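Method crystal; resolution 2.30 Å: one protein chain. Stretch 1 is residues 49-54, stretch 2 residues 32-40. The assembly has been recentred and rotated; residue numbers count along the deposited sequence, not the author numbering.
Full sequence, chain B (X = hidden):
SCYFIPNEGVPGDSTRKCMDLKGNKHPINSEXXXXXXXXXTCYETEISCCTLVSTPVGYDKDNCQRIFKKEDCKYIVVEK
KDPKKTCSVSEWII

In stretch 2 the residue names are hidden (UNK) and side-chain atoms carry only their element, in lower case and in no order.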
# COMPACT_ATOMS: atom_id res chain seq x y z
N CYS B 49 4.73 -6.33 4.89
CA CYS B 49 3.35 -6.68 5.19
C CYS B 49 2.45 -5.64 4.55
O CYS B 49 2.73 -4.43 4.64
CB CYS B 49 3.12 -6.76 6.71
SG CYS B 49 3.97 -8.18 7.47
N CYS B 50 1.39 -6.10 3.90
CA CYS B 50 0.46 -5.21 3.23
C CYS B 50 -0.95 -5.53 3.72
O CYS B 50 -1.29 -6.68 3.93
CB CYS B 50 0.51 -5.41 1.72
SG CYS B 50 2.11 -5.15 0.97
N THR B 51 -1.78 -4.51 3.89
CA THR B 51 -3.14 -4.76 4.32
C THR B 51 -3.95 -5.41 3.19
O THR B 51 -3.79 -5.09 2.01
CB THR B 51 -3.83 -3.47 4.78
OG1 THR B 51 -5.12 -3.81 5.30
CG2 THR B 51 -4.00 -2.51 3.61
N LEU B 52 -4.85 -6.31 3.55
CA LEU B 52 -5.80 -6.79 2.56
C LEU B 52 -7.08 -5.95 2.54
O LEU B 52 -7.95 -6.16 1.69
CB LEU B 52 -6.11 -8.26 2.79
CG LEU B 52 -4.86 -9.12 2.55
CD1 LEU B 52 -4.97 -10.45 3.29
CD2 LEU B 52 -4.62 -9.31 1.06
N VAL B 53 -7.20 -4.99 3.46
CA VAL B 53 -8.48 -4.31 3.62
C VAL B 53 -8.61 -3.06 2.75
O VAL B 53 -7.82 -2.13 2.88
CB VAL B 53 -8.75 -3.90 5.09
CG1 VAL B 53 -10.14 -3.24 5.20
CG2 VAL B 53 -8.65 -5.11 6.01
N SER B 54 -9.62 -3.05 1.89
CA SER B 54 -9.97 -1.85 1.15
C SER B 54 -10.98 -0.98 1.94
O SER B 54 -12.09 -1.41 2.26
CB SER B 54 -10.55 -2.23 -0.21
OG SER B 54 -10.40 -1.16 -1.10
N UNK B 32 2.51 -15.37 3.68
CA UNK B 32 1.46 -15.83 4.59
C UNK B 32 0.45 -14.75 4.91
O UNK B 32 0.73 -13.56 4.77
c UNK B 32 2.64 -15.35 6.84
c UNK B 32 2.05 -14.85 7.96
c UNK B 32 5.20 -13.10 8.10
c UNK B 32 2.05 -16.38 5.89
n UNK B 32 2.89 -13.96 8.59
c UNK B 32 4.06 -13.87 7.87
c UNK B 32 5.01 -14.83 5.87
c UNK B 32 6.14 -14.06 6.09
c UNK B 32 6.23 -13.21 7.20
c UNK B 32 3.94 -14.74 6.76
N UNK B 33 -0.73 -15.16 5.34
CA UNK B 33 -1.71 -14.20 5.82
C UNK B 33 -1.66 -14.21 7.34
O UNK B 33 -1.49 -15.26 7.96
n UNK B 33 -4.68 -15.70 2.16
c UNK B 33 -3.10 -14.55 5.29
c UNK B 33 -4.58 -14.94 3.25
o UNK B 33 -5.57 -14.46 3.83
c UNK B 33 -3.16 -14.69 3.77
N UNK B 34 -1.78 -13.03 7.93
CA UNK B 34 -1.76 -12.89 9.37
C UNK B 34 -3.16 -13.07 9.93
O UNK B 34 -4.09 -13.45 9.22
o UNK B 34 -2.28 -10.57 9.23
c UNK B 34 0.11 -11.17 9.20
c UNK B 34 -1.32 -11.50 9.76
N UNK B 35 -3.32 -12.74 11.21
CA UNK B 35 -4.63 -12.80 11.84
C UNK B 35 -5.25 -11.41 11.96
O UNK B 35 -6.19 -11.20 12.72
c UNK B 35 -4.55 -13.49 13.20
o UNK B 35 -3.59 -15.55 13.91
o UNK B 35 -4.88 -15.59 12.13
c UNK B 35 -4.32 -14.98 13.07
N UNK B 36 -4.71 -10.46 11.21
CA UNK B 36 -5.27 -9.11 11.22
C UNK B 36 -5.33 -8.58 9.81
O UNK B 36 -4.96 -7.42 9.52
c UNK B 36 -3.14 -7.78 11.60
n UNK B 36 -2.84 -6.49 11.70
o UNK B 36 -2.37 -8.61 11.09
c UNK B 36 -4.49 -8.19 12.16
N UNK B 37 -5.79 -9.44 8.91
CA UNK B 37 -6.09 -9.03 7.53
C UNK B 37 -4.88 -8.41 6.83
O UNK B 37 -4.99 -7.36 6.19
s UNK B 37 -8.80 -8.85 8.16
c UNK B 37 -7.28 -8.06 7.53
N UNK B 38 -3.73 -9.06 6.97
CA UNK B 38 -2.55 -8.66 6.21
C UNK B 38 -1.97 -9.82 5.45
O UNK B 38 -2.10 -10.99 5.84
o UNK B 38 -0.87 -5.18 9.30
c UNK B 38 -1.47 -8.06 7.11
c UNK B 38 -1.91 -6.82 7.89
c UNK B 38 -0.84 -6.36 8.88
o UNK B 38 0.03 -7.17 9.24
N UNK B 39 -1.30 -9.48 4.36
CA UNK B 39 -0.47 -10.44 3.67
C UNK B 39 0.98 -9.98 3.79
O UNK B 39 1.33 -8.85 3.45
o UNK B 39 0.09 -11.39 1.50
c UNK B 39 -0.91 -10.62 2.18
c UNK B 39 -1.05 -9.27 1.46
N UNK B 40 1.81 -10.88 4.31
CA UNK B 40 3.23 -10.61 4.52
C UNK B 40 4.09 -11.51 3.66
O UNK B 40 3.71 -12.64 3.37
s UNK B 40 2.78 -9.78 7.13
c UNK B 40 3.59 -10.87 5.99

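Position 32 carries one carbon and then fused five- and six-membered rings holding eight carbons and one nitrogen, an indole. It makes no contact with stretch 1; its backbone N and O pair with O and N of position 40 at 3.0 and 2.9 Å. This is Trp32, on the hairpin strand that pairs with position 40.

Position 33 has three carbons, the third bearing one oxygen and one nitrogen: a carboxamide on a two-carbon stem. Its CB points sideways, but the chain end swings nearer, and its oxygen lies 4.1 Å from CD1 of Leu52. This is Gln33.

Position 34 is a single carbon carrying one oxygen and one carbon, a beta-branched hydroxyl. Nothing on stretch 1 touches it. The residue is Thr34, whose work is internal: its backbone N donates to O of position 38 at 2.9 Å, and its OG1 accepts from N of position 38 at 3.1 Å.

Position 35 shows two carbons, the second with two oxygens, a short carboxylate well out of reach of stretch 1. It is Asp35.

Position 36 has two carbons, the second bearing one oxygen and one nitrogen. It too misses stretch 1. This is Asn36; its OD1 accepts a hydrogen bond from Thr34 OG1 at 2.7 Å.

Position 37 is one carbon and one sulfur. The carbon packs 3.6 Å from CG2 of Val53, and the backbone O receives N of Leu52 at 2.8 Å, nearly straight at 177°. Cys37 has phi and psi both positive (57/46), and its sulfur is bonded elsewhere in the structure.

Position 38 bears three carbons, the third with two oxygens. Its CA sits 3.3 Å from O of Cys50, a CA-H...O contact. The CA-to-CB bond points away overall, yet CB lies 3.5 Å from O of Cys50 and one carboxylate oxygen comes within 4.0 Å of CB of Cys49. It is Glu38, and Asn36 ND2 reaches its OE2 in a weak hydrogen bond of 3.4 Å.

Position 39 is again one carbon carrying one oxygen and one carbon. Its methyl lies 3.6 Å from CD2 of Leu52 and 4.2 Å from CB of Cys50. This is Thr39, on the same sheet face as Cys50.

Position 40 is one carbon and one sulfur, and that sulfur stands 2.0 Å from SG of Cys49. Cys40 therefore closes a disulfide, with chi3 of 112°.

The contact is a short antiparallel pairing with a covalent lock. Thr39 N to Cys50 O and Cys50 N to Thr39 O, both 2.8 Å, form the hydrogen-bonded pair; the next pair along, Cys49 with Cys40, is non-hydrogen-bonded, its CA atoms only 4.0 Å apart, and there the disulfide bridges the strands. Beyond the strand, Leu52 N to Cys37 O adds a third backbone hydrogen bond of 2.8 Å. The backbone hydrogen bonds and the disulfide agree on one register, and apolar packing, Leu52 over Thr39 and Val53 against Cys37, adds much of the buried surface.

Stretch 2 (32-40) WQTDNCETC
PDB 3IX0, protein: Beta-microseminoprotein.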